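PDB 1ZEL: AbiEi antitoxin C-terminal domain-containing protein from Mycobacterium tuberculosis, which is of unknown function but probably binds DNA through a winged-helix region, and is related to AbiEi-type antitoxins by its C-terminal domain. Local coordinates for residues A[33-36]-A[37-41]; A[195-198]-A[199-202]; A[226-229]-A[230-234]; A[283-286]-A[287-290]. All coordinates share one frame; numbering follows the deposited sequence.

In the fold
All four interactions are local and lie at or near the start of a helix. Interaction 1 stands apart, its centre 40 Å or more from those of the others, in the probable winged-helix region. Interactions 2, 3 and 4 lie on the other side of the chain's centre. Trp200 of interaction 2 packs on Leu287 of interaction 4, and Leu283 of interaction 4 packs on the helix of interaction 3. Interactions 1 and 4 both join a strand to a helix through side-chain bonds to backbone N-H groups. Interaction 1, partly buried, uses a threonine cap and water; interaction 4, buried, uses a carboxylate. Interactions 2 and 3 are partly buried. The former is mainly aromatic, while the latter mixes backbone bonds, arginines and bound formic acid.

Interaction 1 (A[33-36]-A[37-41])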
loop_
_atom_site.group_PDB
_atom_site.type_symbol
_atom_site.label_atom_id
_atom_site.label_comp_id
_atom_site.label_asym_id
_atom_site.label_seq_id
_atom_site.Cartn_x
_atom_site.Cartn_y
_atom_site.Cartn_z
ATOM N N VAL A 33 4.390 -9.036 18.081
ATOM C CA VAL A 33 4.728 -10.139 18.972
ATOM C C VAL A 33 4.250 -11.448 18.360
ATOM O O VAL A 33 3.051 -11.631 18.195
ATOM C CB VAL A 33 4.017 -9.963 20.364
ATOM C CG1 VAL A 33 4.371 -11.115 21.293
ATOM C CG2 VAL A 33 4.440 -8.638 21.019
ATOM N N THR A 34 5.161 -12.370 18.066
ATOM C CA THR A 34 4.756 -13.689 17.591
ATOM C C THR A 34 4.461 -14.597 18.780
ATOM O O THR A 34 4.923 -14.342 19.899
ATOM C CB THR A 34 5.819 -14.340 16.677
ATOM O OG1 THR A 34 6.982 -14.658 17.442
ATOM C CG2 THR A 34 6.233 -13.387 15.575
ATOM N N LYS A 35 3.717 -15.674 18.541
ATOM C CA LYS A 35 3.459 -16.645 19.584
ATOM C C LYS A 35 4.761 -17.232 20.154
ATOM O O LYS A 35 4.863 -17.473 21.360
ATOM C CB LYS A 35 2.551 -17.774 19.082
ATOM C CG LYS A 35 2.235 -18.753 20.203
ATOM C CD LYS A 35 1.151 -19.707 19.828
ATOM C CE LYS A 35 0.950 -20.723 20.922
ATOM N NZ LYS A 35 -0.043 -21.702 20.426
ATOM N N GLU A 36 5.761 -17.409 19.281
ATOM C CA GLU A 36 7.046 -17.971 19.668
ATOM C C GLU A 36 7.813 -17.014 20.559
ATOM O O GLU A 36 8.502 -17.445 21.483
ATOM C CB GLU A 36 7.883 -18.279 18.427
ATOM C CG GLU A 36 7.321 -19.391 17.517
ATOM C CD GLU A 36 6.302 -18.899 16.462
ATOM O OE1 GLU A 36 5.785 -17.769 16.558
ATOM O OE2 GLU A 36 6.015 -19.662 15.522
ATOM N N ASP A 37 7.726 -15.718 20.254
ATOM C CA ASP A 37 8.364 -14.675 21.044
ATOM C C ASP A 37 7.728 -14.639 22.434
ATOM O O ASP A 37 8.418 -14.573 23.457
ATOM C CB ASP A 37 8.211 -13.314 20.319
ATOM C CG ASP A 37 8.841 -12.129 21.081
ATOM O OD1 ASP A 37 9.697 -12.345 21.965
ATOM O OD2 ASP A 37 8.482 -10.955 20.783
ATOM N N LEU A 38 6.413 -14.665 22.493
ATOM C CA LEU A 38 5.751 -14.689 23.795
ATOM C C LEU A 38 6.080 -15.955 24.582
ATOM O O LEU A 38 6.331 -15.876 25.786
ATOM C CB LEU A 38 4.229 -14.517 23.659
ATOM C CG LEU A 38 3.715 -14.112 25.041
ATOM C CD1 LEU A 38 3.667 -12.585 25.183
ATOM C CD2 LEU A 38 2.417 -14.755 25.333
ATOM N N THR A 39 6.082 -17.117 23.919
ATOM C CA THR A 39 6.420 -18.395 24.579
ATOM C C THR A 39 7.802 -18.342 25.256
ATOM O O THR A 39 7.956 -18.775 26.407
ATOM C CB THR A 39 6.376 -19.602 23.580
ATOM O OG1 THR A 39 5.059 -19.718 23.023
ATOM C CG2 THR A 39 6.706 -20.904 24.272
ATOM N N GLN A 40 8.800 -17.838 24.530
ATOM C CA GLN A 40 10.150 -17.698 25.033
ATOM C C GLN A 40 10.199 -16.727 26.220
ATOM O O GLN A 40 10.871 -16.989 27.205
ATOM C CB GLN A 40 11.086 -17.237 23.902
ATOM C CG GLN A 40 12.524 -16.901 24.314
ATOM C CD GLN A 40 13.251 -18.029 25.015
ATOM O OE1 GLN A 40 12.822 -19.189 24.981
ATOM N NE2 GLN A 40 14.379 -17.698 25.646
ATOM N N ARG A 41 9.482 -15.617 26.122
ATOM C CA ARG A 41 9.452 -14.618 27.190
ATOM C C ARG A 41 8.770 -15.180 28.460
ATOM O O ARG A 41 9.173 -14.878 29.585
ATOM C CB ARG A 41 8.687 -13.382 26.720
ATOM C CG ARG A 41 9.456 -12.569 25.685
ATOM C CD ARG A 41 8.681 -11.323 25.260
ATOM N NE ARG A 41 9.449 -10.536 24.293
ATOM C CZ ARG A 41 10.365 -9.618 24.606
ATOM N NH1 ARG A 41 10.663 -9.336 25.869
ATOM N NH2 ARG A 41 10.986 -8.960 23.643
HETATM O O HOH W 1 7.848 -11.054 18.117
#
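The flat carboxylate of Asp37 has Val33 CG1 4.1 Å from its OD2, and the same oxygen lies in plane at the edge of the Arg41 guanidinium. Arg41 NE forms a salt bridge to OD1, meeting it from above the carboxylate plane. Here strand 33-34 runs into helix 35-44, beside helices 19-28 and 51-61. This order of elements is consistent with the winged-helix, helix-turn-helix fold.

Thr34 is the N-cap. Its OG1 accepts from Asp37 N at 3.1 Å, because chi1 of 68° sets the hydroxyl between the backbone N and the carbonyl carbon. The return bond of a capping box is replaced by a water, which accepts from Thr34 N at 3.0 Å and donates to Asp37 OD2 at 2.7 Å. Leu38 N closes the first turn on Thr34 O. On the buried side, Val33 CG1 meets Leu38 CB, and both side chains rest on Leu25 of helix 19-28. Outward, Lys35 and Glu36 pair with Asp52 and Arg96.

Lys35 O is gripped twice by Thr39. Thr39 N comes to Lys35 O from one face of the carbonyl plane at 2.9 Å, and Thr39 OG1 from the other at 2.8 Å.

Interaction 2 (A[195-198]-A[199-202])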
loop_
_atom_site.group_PDB
_atom_site.type_symbol
_atom_site.label_atom_id
_atom_site.label_comp_id
_atom_site.label_asym_id
_atom_site.label_seq_id
_atom_site.Cartn_x
_atom_site.Cartn_y
_atom_site.Cartn_z
ATOM N N ALA A 195 -10.026 1.009 -11.827
ATOM C CA ALA A 195 -11.000 0.663 -10.774
ATOM C C ALA A 195 -10.288 0.180 -9.503
ATOM O O ALA A 195 -10.890 0.164 -8.411
ATOM C CB ALA A 195 -12.012 -0.416 -11.277
ATOM N N SER A 196 -8.999 -0.157 -9.641
ATOM C CA SER A 196 -8.200 -0.599 -8.516
ATOM C C SER A 196 -7.806 0.556 -7.621
ATOM O O SER A 196 -7.342 0.339 -6.495
ATOM C CB SER A 196 -6.939 -1.324 -8.989
ATOM O OG SER A 196 -6.000 -0.405 -9.512
ATOM N N PHE A 197 -8.003 1.780 -8.109
ATOM C CA PHE A 197 -7.591 2.965 -7.365
ATOM C C PHE A 197 -8.819 3.743 -6.901
ATOM O O PHE A 197 -9.737 4.001 -7.688
ATOM C CB PHE A 197 -6.679 3.831 -8.230
ATOM C CG PHE A 197 -6.108 5.017 -7.509
ATOM C CD1 PHE A 197 -4.930 4.912 -6.765
ATOM C CD2 PHE A 197 -6.707 6.255 -7.629
ATOM C CE1 PHE A 197 -4.384 6.043 -6.119
ATOM C CE2 PHE A 197 -6.186 7.378 -6.985
ATOM C CZ PHE A 197 -5.025 7.281 -6.243
ATOM N N GLY A 198 -8.852 4.103 -5.623
ATOM C CA GLY A 198 -10.051 4.729 -5.044
ATOM C C GLY A 198 -10.139 6.250 -5.146
ATOM O O GLY A 198 -11.038 6.784 -5.801
ATOM N N PRO A 199 -9.203 6.970 -4.502
ATOM C CA PRO A 199 -9.372 8.438 -4.418
ATOM C C PRO A 199 -8.922 9.236 -5.662
ATOM O O PRO A 199 -8.050 10.114 -5.584
ATOM C CB PRO A 199 -8.569 8.797 -3.166
ATOM C CG PRO A 199 -7.436 7.760 -3.146
ATOM C CD PRO A 199 -7.995 6.498 -3.786
ATOM N N TRP A 200 -9.539 8.948 -6.808
ATOM C CA TRP A 200 -9.218 9.681 -8.040
ATOM C C TRP A 200 -9.337 11.195 -7.898
ATOM O O TRP A 200 -8.464 11.927 -8.359
ATOM C CB TRP A 200 -10.078 9.186 -9.210
ATOM C CG TRP A 200 -9.530 7.939 -9.818
ATOM C CD1 TRP A 200 -9.913 6.668 -9.544
ATOM C CD2 TRP A 200 -8.456 7.850 -10.755
ATOM N NE1 TRP A 200 -9.170 5.782 -10.280
ATOM C CE2 TRP A 200 -8.269 6.483 -11.040
ATOM C CE3 TRP A 200 -7.663 8.791 -11.409
ATOM C CZ2 TRP A 200 -7.294 6.024 -11.941
ATOM C CZ3 TRP A 200 -6.694 8.340 -12.302
ATOM C CH2 TRP A 200 -6.531 6.966 -12.568
ATOM N N ALA A 201 -10.396 11.665 -7.257
ATOM C CA ALA A 201 -10.593 13.120 -7.100
ATOM C C ALA A 201 -9.471 13.735 -6.276
ATOM O O ALA A 201 -9.104 14.882 -6.481
ATOM C CB ALA A 201 -11.969 13.447 -6.486
ATOM N N ASP A 202 -8.921 12.956 -5.350
ATOM C CA ASP A 202 -7.807 13.377 -4.507
ATOM C C ASP A 202 -6.487 13.384 -5.306
ATOM O O ASP A 202 -5.563 14.144 -5.006
ATOM C CB ASP A 202 -7.707 12.397 -3.336
ATOM C CG ASP A 202 -7.361 13.065 -2.027
ATOM O OD1 ASP A 202 -6.378 12.639 -1.417
ATOM O OD2 ASP A 202 -8.083 13.985 -1.588
#
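Phe197 points an edge at the face of Trp200 in a T-shaped stack. The planes stand at 75°, and the Phe197 ring centroid lies 5.0 Å from that of the indole five-membered ring. Phe197 CD2 does most of the touching, 3.6 Å from Trp200 NE1 and 3.8 Å from CD1. Pro199 deals with a face of the same phenyl ring. Its CD sits over that face in a CH-pi contact, 4.0 Å from the ring centroid and 17° off the normal. One ring thus offers its edge to the indole and a face to the proline.

The backbone turns sharply at Pro199, the centre of an inverse gamma turn, between the two aromatic residues. Trp200 N donates to Gly198 O at 2.8 Å and reaches it from above the carbonyl plane. Helix 200-203 starts straight after this turn. Phe197 and Trp200 both pack on Ile190 of helix 183-192, so the turn is fixed against the preceding helix. Trp200 also rests on Leu287.

The side-chain contact is aromatic and apolar. The polar indole atom, Trp200 NE1, bonds to Pro194 O, so the buried ring keeps a polar partner and its rotation is probably restrained.

Interaction 3 (A[226-229]-A[230-234]). With FMT (formic acid), chain G; FMT (formic acid), chain H.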
loop_
_atom_site.group_PDB
_atom_site.type_symbol
_atom_site.label_atom_id
_atom_site.label_comp_id
_atom_site.label_asym_id
_atom_site.label_seq_id
_atom_site.Cartn_x
_atom_site.Cartn_y
_atom_site.Cartn_z
ATOM N N ARG A 226 1.239 -5.245 -20.790
ATOM C CA ARG A 226 -0.090 -4.761 -20.442
ATOM C C ARG A 226 -0.925 -4.638 -21.734
ATOM O O ARG A 226 -0.368 -4.538 -22.838
ATOM C CB ARG A 226 -0.046 -3.382 -19.729
ATOM C CG ARG A 226 0.933 -3.177 -18.570
ATOM C CD ARG A 226 0.571 -3.920 -17.285
ATOM N NE ARG A 226 0.766 -5.364 -17.478
ATOM C CZ ARG A 226 1.943 -5.975 -17.577
ATOM N NH1 ARG A 226 3.090 -5.292 -17.478
ATOM N NH2 ARG A 226 1.978 -7.289 -17.775
ATOM N N PRO A 227 -2.262 -4.641 -21.607
ATOM C CA PRO A 227 -3.070 -4.428 -22.813
ATOM C C PRO A 227 -2.831 -3.043 -23.410
ATOM O O PRO A 227 -2.316 -2.144 -22.730
ATOM C CB PRO A 227 -4.501 -4.532 -22.297
ATOM C CG PRO A 227 -4.397 -5.286 -20.975
ATOM C CD PRO A 227 -3.094 -4.845 -20.404
ATOM N N THR A 228 -3.184 -2.868 -24.677
ATOM C CA THR A 228 -2.964 -1.583 -25.356
ATOM C C THR A 228 -3.675 -0.455 -24.648
ATOM O O THR A 228 -3.178 0.672 -24.583
ATOM C CB THR A 228 -3.407 -1.682 -26.819
ATOM O OG1 THR A 228 -2.704 -2.777 -27.421
ATOM C CG2 THR A 228 -3.110 -0.386 -27.580
ATOM N N SER A 229 -4.852 -0.758 -24.096
ATOM C CA SER A 229 -5.611 0.227 -23.328
ATOM C C SER A 229 -4.820 0.859 -22.188
ATOM O O SER A 229 -4.993 2.043 -21.905
ATOM C CB SER A 229 -6.917 -0.382 -22.803
ATOM O OG SER A 229 -6.655 -1.521 -22.023
ATOM N N ALA A 230 -3.965 0.071 -21.531
ATOM C CA ALA A 230 -3.105 0.587 -20.450
ATOM C C ALA A 230 -2.135 1.626 -20.972
ATOM O O ALA A 230 -1.936 2.659 -20.339
ATOM C CB ALA A 230 -2.348 -0.556 -19.762
ATOM N N TRP A 231 -1.555 1.347 -22.149
ATOM C CA TRP A 231 -0.647 2.259 -22.813
ATOM C C TRP A 231 -1.358 3.553 -23.168
ATOM O O TRP A 231 -0.835 4.648 -22.927
ATOM C CB TRP A 231 -0.108 1.613 -24.096
ATOM C CG TRP A 231 0.896 0.540 -23.864
ATOM C CD1 TRP A 231 0.649 -0.755 -23.515
ATOM C CD2 TRP A 231 2.323 0.666 -24.009
ATOM N NE1 TRP A 231 1.846 -1.453 -23.430
ATOM C CE2 TRP A 231 2.883 -0.603 -23.728
ATOM C CE3 TRP A 231 3.175 1.730 -24.356
ATOM C CZ2 TRP A 231 4.272 -0.838 -23.779
ATOM C CZ3 TRP A 231 4.555 1.506 -24.396
ATOM C CH2 TRP A 231 5.090 0.230 -24.092
ATOM N N GLN A 232 -2.562 3.425 -23.724
ATOM C CA GLN A 232 -3.384 4.606 -24.063
ATOM C C GLN A 232 -3.653 5.456 -22.835
ATOM O O GLN A 232 -3.424 6.678 -22.847
ATOM C CB GLN A 232 -4.702 4.185 -24.729
ATOM C CG GLN A 232 -4.500 3.535 -26.096
ATOM C CD GLN A 232 -5.731 2.792 -26.553
ATOM O OE1 GLN A 232 -5.836 1.594 -26.346
ATOM N NE2 GLN A 232 -6.677 3.501 -27.161
ATOM N N ARG A 233 -4.147 4.815 -21.781
ATOM C CA ARG A 233 -4.431 5.527 -20.544
ATOM C C ARG A 233 -3.207 6.128 -19.870
ATOM O O ARG A 233 -3.258 7.277 -19.389
ATOM C CB ARG A 233 -5.256 4.661 -19.594
ATOM C CG ARG A 233 -6.606 4.327 -20.196
ATOM C CD ARG A 233 -7.583 3.843 -19.172
ATOM N NE ARG A 233 -7.296 2.481 -18.788
ATOM C CZ ARG A 233 -7.955 1.413 -19.220
ATOM N NH1 ARG A 233 -8.953 1.530 -20.087
ATOM N NH2 ARG A 233 -7.601 0.216 -18.773
ATOM N N ALA A 234 -2.091 5.401 -19.888
ATOM C CA ALA A 234 -0.862 5.905 -19.257
ATOM C C ALA A 234 -0.344 7.109 -20.009
ATOM O O ALA A 234 0.138 8.077 -19.413
ATOM C CB ALA A 234 0.218 4.806 -19.222
HETATM C C FMT G . -1.341 -7.290 -18.187
HETATM O O1 FMT G . -1.981 -6.678 -17.341
HETATM O O2 FMT G . -1.071 -8.485 -18.098
HETATM C C FMT H . 0.373 -2.996 -26.384
HETATM O O1 FMT H . -0.057 -2.393 -27.376
HETATM O O2 FMT H . 1.575 -3.141 -26.147
HETATM O O HOH W 2 2.018 -4.617 -23.945
#
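Arg233 bends back over Ser229 because chi1 of -63° puts CG anti to its carbonyl carbon and chi3 of -76° then folds the chain. The guanidinium lays a face near Ser229, with Arg233 CZ 4.1 Å from Ser229 CB. In Thr228, chi1 of -56° sets OG1 beside the backbone N, where Thr228 OG1 donates to O1 of one formic acid (chain H) at 2.7 Å.

The two segments form the start of helix 228-240, with Pro227 at the N-cap. Pro227 O takes a weak bond from Ala230 N. Regular helical bonds follow, Gln232 N to Thr228 O and Arg233 N to Ser229 O. Arg226 CB packs on Ala230 CB at 3.6 Å, so the residue before the cap also leans on the first turn.

The indole of Trp231 meets the cap with its edge. Pro227 O lies near the ring plane, 3.4 Å from Trp231 CD1. Trp231 NE1 donates to a water at 3.2 Å. This water also sits 2.6 Å from Arg226 O and lies within bonding distance of O2 of the chain H formic acid. O1 of that molecule lies over one face of the ring. Both formic acids probably come from the crystallisation liquor. The second, chain G, takes a weak bond from Arg226 NH2, while Arg226 NH1 binds Leu222 O.

The arginine of the helix proper is anchored on backbone oxygens. Arg233 NE reaches Ala191 O and NH1 reaches Arg263 O, so the positive charge is probably eased by carbonyl oxygens, and the side chain ties the helix to helix 183-192 and strand 262-264.

Interaction 4 (A[283-286]-A[287-290]); sequences LVDE and LVVP
Asp285 carries this contact by turning its carboxylate onto the backbone N-H groups of Leu287, Val288 and Val289. Its chi1 of -180° places CG anti to the backbone N and sends the group forward along the chain. OD1 accepts twice. Val288 N meets Asp285 OD1 on its syn lone pair at 2.8 Å, and Leu287 N reaches Asp285 OD1 from above the carboxylate plane at 3.0 Å. Asp285 OD2 takes Val289 N at 2.8 Å in an almost straight bond of 176°, and Tyr236 OH of helix 228-240 also bonds to this oxygen. With both oxygens gripped, the carboxylate can hardly rotate. The N-H groups at the helix start would probably stabilise its negative charge.

Glu286 follows with its backbone rather than its acid group. Pro290 CG lies 3.4 Å from Glu286 C. The acid end turns elsewhere, where Glu286 OE1 bonds to His268. Leu287, at the N-cap position, packs its side chain on Phe264 of strand 262-264.

Strand 283-285, the middle one of a mixed three-stranded sheet, is thereby joined directly to helix 288-296. Leu287 N to Asp285 OD1 closes an Asx turn, and Val288 N and Val289 N bond to the same carboxylate, which so holds the N-H groups where the helix begins.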
loop_
_atom_site.group_PDB
_atom_site.type_symbol
_atom_site.label_atom_id
_atom_site.label_comp_id
_atom_site.label_asym_id
_atom_site.label_seq_id
_atom_site.Cartn_x
_atom_site.Cartn_y
_atom_site.Cartn_z
ATOM N N LEU A 283 -8.901 7.747 -26.975
ATOM C CA LEU A 283 -9.381 7.606 -25.625
ATOM C C LEU A 283 -10.554 8.522 -25.362
ATOM O O LEU A 283 -10.515 9.718 -25.685
ATOM C CB LEU A 283 -8.221 7.925 -24.659
ATOM C CG LEU A 283 -8.415 7.726 -23.174
ATOM C CD1 LEU A 283 -7.113 7.290 -22.599
ATOM C CD2 LEU A 283 -8.865 9.004 -22.537
ATOM N N VAL A 284 -11.592 7.944 -24.767
ATOM C CA VAL A 284 -12.721 8.700 -24.236
ATOM C C VAL A 284 -12.494 8.800 -22.712
ATOM O O VAL A 284 -12.481 7.791 -22.009
ATOM C CB VAL A 284 -14.062 8.006 -24.547
ATOM C CG1 VAL A 284 -15.211 8.737 -23.862
ATOM C CG2 VAL A 284 -14.292 7.980 -26.082
ATOM N N ASP A 285 -12.277 10.017 -22.232
ATOM C CA ASP A 285 -12.004 10.248 -20.827
ATOM C C ASP A 285 -13.298 10.563 -20.076
ATOM O O ASP A 285 -13.867 11.632 -20.243
ATOM C CB ASP A 285 -10.981 11.388 -20.663
ATOM C CG ASP A 285 -10.641 11.684 -19.197
ATOM O OD1 ASP A 285 -10.877 10.818 -18.335
ATOM O OD2 ASP A 285 -10.140 12.798 -18.906
ATOM N N GLU A 286 -13.739 9.620 -19.243
ATOM C CA GLU A 286 -14.932 9.794 -18.417
ATOM C C GLU A 286 -14.573 10.061 -16.964
ATOM O O GLU A 286 -15.446 10.178 -16.085
ATOM C CB GLU A 286 -15.817 8.560 -18.541
ATOM C CG GLU A 286 -16.191 8.291 -19.975
ATOM C CD GLU A 286 -17.046 7.062 -20.182
ATOM O OE1 GLU A 286 -17.271 6.291 -19.220
ATOM O OE2 GLU A 286 -17.505 6.876 -21.331
ATOM N N LEU A 287 -13.282 10.231 -16.719
ATOM C CA LEU A 287 -12.778 10.249 -15.360
ATOM C C LEU A 287 -11.909 11.447 -15.000
ATOM O O LEU A 287 -12.242 12.181 -14.091
ATOM C CB LEU A 287 -12.029 8.946 -15.072
ATOM C CG LEU A 287 -11.269 8.774 -13.753
ATOM C CD1 LEU A 287 -12.231 8.717 -12.593
ATOM C CD2 LEU A 287 -10.493 7.476 -13.865
ATOM N N VAL A 288 -10.782 11.610 -15.676
ATOM C CA VAL A 288 -9.783 12.571 -15.244
ATOM C C VAL A 288 -10.313 14.004 -15.392
ATOM O O VAL A 288 -10.501 14.700 -14.386
ATOM C CB VAL A 288 -8.438 12.340 -15.954
ATOM C CG1 VAL A 288 -7.442 13.458 -15.645
ATOM C CG2 VAL A 288 -7.846 10.979 -15.514
ATOM N N VAL A 289 -10.605 14.422 -16.625
ATOM C CA VAL A 289 -11.163 15.772 -16.868
ATOM C C VAL A 289 -12.552 15.990 -16.209
ATOM O O VAL A 289 -12.761 16.989 -15.513
ATOM C CB VAL A 289 -11.076 16.165 -18.370
ATOM C CG1 VAL A 289 -11.566 17.592 -18.599
ATOM C CG2 VAL A 289 -9.636 16.064 -18.833
ATOM N N PRO A 290 -13.479 15.031 -16.350
ATOM C CA PRO A 290 -14.749 15.153 -15.611
ATOM C C PRO A 290 -14.640 15.356 -14.083
ATOM O O PRO A 290 -15.435 16.124 -13.517
ATOM C CB PRO A 290 -15.449 13.824 -15.916
ATOM C CG PRO A 290 -14.890 13.427 -17.225
ATOM C CD PRO A 290 -13.459 13.810 -17.177
#